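Local coordinates for putative glycosyl hydrolase (Bacteroides thetaiotaomicron VPI-5482, PDB 3K11) that is a putative glycosyl hydrolase of family 88 that probably cleaves glycosidic bonds in carbohydrates, at the interface of chains A and B. Residues are numbered along the deposited sequence; one frame, centred on the assembly and turned at random. Chains: chain A/B, Putative glycosyl hydrolase.

Contact 1: the interface of chains A and B. Residues chain A 76-78, 395, 397; chain B 8-9.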
loop_
_atom_site.group_PDB
_atom_site.type_symbol
_atom_site.label_atom_id
_atom_site.label_comp_id
_atom_site.label_asym_id
_atom_site.label_seq_id
_atom_site.Cartn_x
_atom_site.Cartn_y
_atom_site.Cartn_z
ATOM N N ALA A 76 35.199 15.085 -9.708
ATOM C CA ALA A 76 34.178 14.503 -8.830
ATOM C C ALA A 76 33.719 13.154 -9.298
ATOM O O ALA A 76 33.281 12.358 -8.485
ATOM C CB ALA A 76 32.950 15.468 -8.678
ATOM N N PHE A 77 33.817 12.860 -10.604
ATOM C CA PHE A 77 33.309 11.603 -11.129
ATOM C C PHE A 77 34.353 10.852 -11.945
ATOM O O PHE A 77 35.100 11.481 -12.706
ATOM C CB PHE A 77 32.130 11.892 -12.024
ATOM C CG PHE A 77 31.090 12.729 -11.358
ATOM C CD1 PHE A 77 30.343 12.191 -10.310
ATOM C CD2 PHE A 77 30.938 14.075 -11.693
ATOM C CE1 PHE A 77 29.435 12.981 -9.632
ATOM C CE2 PHE A 77 30.013 14.854 -11.043
ATOM C CZ PHE A 77 29.249 14.287 -9.998
ATOM N N ARG A 78 34.380 9.521 -11.793
ATOM C CA ARG A 78 35.341 8.641 -12.492
ATOM C C ARG A 78 34.918 8.516 -13.944
ATOM O O ARG A 78 33.720 8.437 -14.242
ATOM C CB ARG A 78 35.390 7.254 -11.814
ATOM C CG ARG A 78 36.015 7.247 -10.425
ATOM C CD ARG A 78 35.679 6.017 -9.548
ATOM N NE ARG A 78 34.252 6.031 -9.162
ATOM C CZ ARG A 78 33.370 5.030 -9.319
ATOM N NH1 ARG A 78 33.731 3.832 -9.803
ATOM N NH2 ARG A 78 32.105 5.225 -8.957
ATOM N N TYR A 395 27.192 13.571 -5.041
ATOM C CA TYR A 395 28.269 12.928 -5.763
ATOM C C TYR A 395 28.041 11.468 -6.166
ATOM O O TYR A 395 28.944 10.847 -6.722
ATOM C CB TYR A 395 29.568 13.041 -4.982
ATOM C CG TYR A 395 30.016 14.477 -4.886
ATOM C CD1 TYR A 395 30.380 15.165 -6.033
ATOM C CD2 TYR A 395 30.035 15.154 -3.664
ATOM C CE1 TYR A 395 30.769 16.475 -5.989
ATOM C CE2 TYR A 395 30.430 16.493 -3.614
ATOM C CZ TYR A 395 30.793 17.135 -4.794
ATOM O OH TYR A 395 31.229 18.459 -4.812
ATOM N N ALA A 397 27.260 9.064 -8.604
ATOM C CA ALA A 397 27.402 9.293 -10.044
ATOM C C ALA A 397 26.180 8.815 -10.854
ATOM O O ALA A 397 25.976 9.174 -12.024
ATOM C CB ALA A 397 28.641 8.601 -10.556
ATOM N N ASP B 8 32.792 11.209 -5.739
ATOM C CA ASP B 8 32.794 9.883 -6.431
ATOM C C ASP B 8 34.247 9.344 -6.712
ATOM O O ASP B 8 34.513 8.133 -6.637
ATOM C CB ASP B 8 31.913 9.897 -7.730
ATOM C CG ASP B 8 31.955 8.545 -8.479
ATOM O OD1 ASP B 8 31.536 7.565 -7.786
ATOM O OD2 ASP B 8 32.398 8.434 -9.699
ATOM N N SER B 9 35.179 10.249 -7.005
ATOM C CA SER B 9 36.556 9.857 -7.298
ATOM C C SER B 9 37.388 9.488 -6.066
ATOM O O SER B 9 38.253 8.603 -6.151
ATOM C CB SER B 9 37.261 10.983 -8.024
ATOM O OG SER B 9 36.641 11.233 -9.267
HETATM O O HOH W 1 28.854 6.884 -7.516
HETATM O O HOH W 2 31.651 7.998 -12.178
#

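Contact 2: the interface of chains A and B. Residues chain A 195, 253, 255-256, 258; chain B 346, 348-349.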
loop_
_atom_site.group_PDB
_atom_site.type_symbol
_atom_site.label_atom_id
_atom_site.label_comp_id
_atom_site.label_asym_id
_atom_site.label_seq_id
_atom_site.Cartn_x
_atom_site.Cartn_y
_atom_site.Cartn_z
ATOM N N GLN A 195 26.250 -14.126 -1.882
ATOM C CA GLN A 195 26.041 -15.536 -1.696
ATOM C C GLN A 195 26.465 -16.214 -3.004
ATOM O O GLN A 195 26.566 -15.562 -4.055
ATOM C CB GLN A 195 24.575 -15.864 -1.449
ATOM C CG GLN A 195 23.958 -15.227 -0.183
ATOM C CD GLN A 195 24.442 -15.828 1.142
ATOM O OE1 GLN A 195 25.070 -16.907 1.168
ATOM N NE2 GLN A 195 24.150 -15.119 2.265
ATOM N N VAL A 253 18.927 -15.635 -5.034
ATOM C CA VAL A 253 19.972 -16.581 -4.635
ATOM C C VAL A 253 19.516 -17.991 -4.971
ATOM O O VAL A 253 18.486 -18.472 -4.500
ATOM C CB VAL A 253 20.301 -16.469 -3.118
ATOM C CG1 VAL A 253 21.346 -17.532 -2.705
ATOM C CG2 VAL A 253 20.830 -15.013 -2.831
ATOM N N SER A 255 20.266 -21.044 -4.179
ATOM C CA SER A 255 19.998 -22.050 -3.148
ATOM C C SER A 255 18.768 -21.803 -2.298
ATOM O O SER A 255 18.268 -22.732 -1.626
ATOM C CB SER A 255 21.171 -22.197 -2.208
ATOM O OG SER A 255 21.352 -21.068 -1.360
ATOM N N SER A 256 18.297 -20.573 -2.273
ATOM C CA SER A 256 17.195 -20.229 -1.375
ATOM C C SER A 256 15.862 -20.829 -1.818
ATOM O O SER A 256 15.516 -20.795 -2.988
ATOM C CB SER A 256 17.047 -18.711 -1.189
ATOM O OG SER A 256 18.125 -18.154 -0.450
ATOM N N ASP A 258 12.851 -19.796 -0.868
ATOM C CA ASP A 258 11.954 -18.676 -1.137
ATOM C C ASP A 258 12.852 -17.565 -1.618
ATOM O O ASP A 258 14.043 -17.542 -1.298
ATOM C CB ASP A 258 11.276 -18.181 0.136
ATOM C CG ASP A 258 10.056 -18.956 0.512
ATOM O OD1 ASP A 258 9.596 -19.823 -0.241
ATOM O OD2 ASP A 258 9.526 -18.671 1.589
ATOM N N ASP B 346 14.244 -20.909 4.758
ATOM C CA ASP B 346 15.587 -20.633 4.332
ATOM C C ASP B 346 16.313 -19.583 5.145
ATOM O O ASP B 346 15.805 -18.482 5.397
ATOM C CB ASP B 346 15.509 -20.178 2.876
ATOM C CG ASP B 346 16.835 -20.130 2.210
ATOM O OD1 ASP B 346 17.391 -21.214 1.834
ATOM O OD2 ASP B 346 17.309 -18.989 2.048
ATOM N N ILE B 348 19.206 -17.900 4.373
ATOM C CA ILE B 348 19.715 -16.753 3.627
ATOM C C ILE B 348 18.563 -15.747 3.454
ATOM O O ILE B 348 18.705 -14.503 3.652
ATOM C CB ILE B 348 20.283 -17.157 2.240
ATOM C CG1 ILE B 348 21.591 -17.951 2.379
ATOM C CG2 ILE B 348 20.524 -15.902 1.405
ATOM C CD1 ILE B 348 22.083 -18.669 1.086
ATOM N N ALA B 349 17.392 -16.263 3.122
ATOM C CA ALA B 349 16.240 -15.405 2.883
ATOM C C ALA B 349 15.676 -14.741 4.134
ATOM O O ALA B 349 15.284 -13.581 4.087
ATOM C CB ALA B 349 15.113 -16.175 2.137
HETATM O O HOH W 3 19.936 -21.517 1.043
#

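Contact 1: the interface of chains A and B
B:Asp8, near the N-terminus of chain B, puts its carboxylate against A:Arg78, and this pair buries most of the surface in the patch. OD1 of B:Asp8 takes a nearly straight hydrogen bond from NH2 of A:Arg78, 2.7 Å long. The bond uses the syn lone pair of OD1 and lies close to the guanidinium plane, and it is also a salt bridge. The two flat groups are turned 56° apart, so they do not meet as a coplanar two-bond pair. NE of A:Arg78 makes weak bonds to OD2 and to the backbone O of B:Asp8.

OD2 also meets the backbone: A:Arg78 N reaches it from the anti side at 3.1 Å, somewhat out of the carboxylate plane. The same residue thus grips both carboxylate oxygens. The arginine chain bends at chi3 (-69°), which brings the guanidinium back beside the aspartate.

Two waters extend the grip. Water 1 lies 2.8 Å from OD1 of B:Asp8 and joins it to A:Ala397 N. Water 2 is 2.6 Å from OD2 and links it to A:Arg78 O.

CG of B:Asp8 stands anti to its backbone N (chi1 178°), which carries the carboxylate out to A:Arg78. The CB methyl of A:Ala397 packs beside this CG at 3.9 Å. CB of B:Asp8 lies 3.8 Å from CD1 of the A:Phe77 ring. B:Ser9 follows along the loop from A:Ala76 to A:Arg78, where its N makes a weak bond to A:Ala76 O. The interface may not be the biological one. In this assembly the site fastens the N-terminal segment of chain B to chain A.

Contact 2: the interface of chains A and B
The start of helix 347-362 of chain B, with the loop residue just ahead of it, meets loops of chain A around residues 195 and 255-258 and the end of strand 251-253. B:Ile348 buries the most surface here. Its CG1 branch reaches out with chi2 near extended (167°), carrying CD1 in among A:Gln195, A:Val253 and A:Ser255. CD1 lies 3.7 Å from CD of the A:Gln195 amide, and the two side chains approach from opposite directions. CG1 of A:Val253 touches the same methyl at 4.0 Å. The A:Gln195 chain bends at chi2 (-71°), which turns a face of its amide to the isoleucine, with CG1 and CD1 lying over it.

Beside this apolar contact is a polar one. A:Ser256 OG donates to OD2 of B:Asp346 at 2.8 Å, from well above the carboxylate plane. OD2 also accepts from B:Ala349 N, 2.9 Å away, on the anti side. That second bond caps the first turn of the helix and holds the carboxylate for the serine. The helix start may also help to stabilise its negative charge. The other oxygen, OD1, is 2.7 Å from water 3, which bridges to A:Ser255 OG.

The B:Ala349 methyl adds a light contact with the backbone O of A:Asp258. In the fold, the site joins the N-terminal end of a chain B helix to a loop that follows a short strand of chain A.

Contact 1 and contact 2 lie about 34 Å apart, measured between the centres of their C-alpha atoms. They share no residue and no helix or strand. Contact 1 holds the N-terminal segment that reaches out from chain B, whereas contact 2 joins the main bodies of the two chains. Chain B therefore touches chain A at two well-separated places, which may limit rocking within this assembly. Each contact uses different surfaces of the same protein, and the whole interface is not an exact two-fold. The deposited assembly holds three copies, but the structure alone does not show whether it is the biological one.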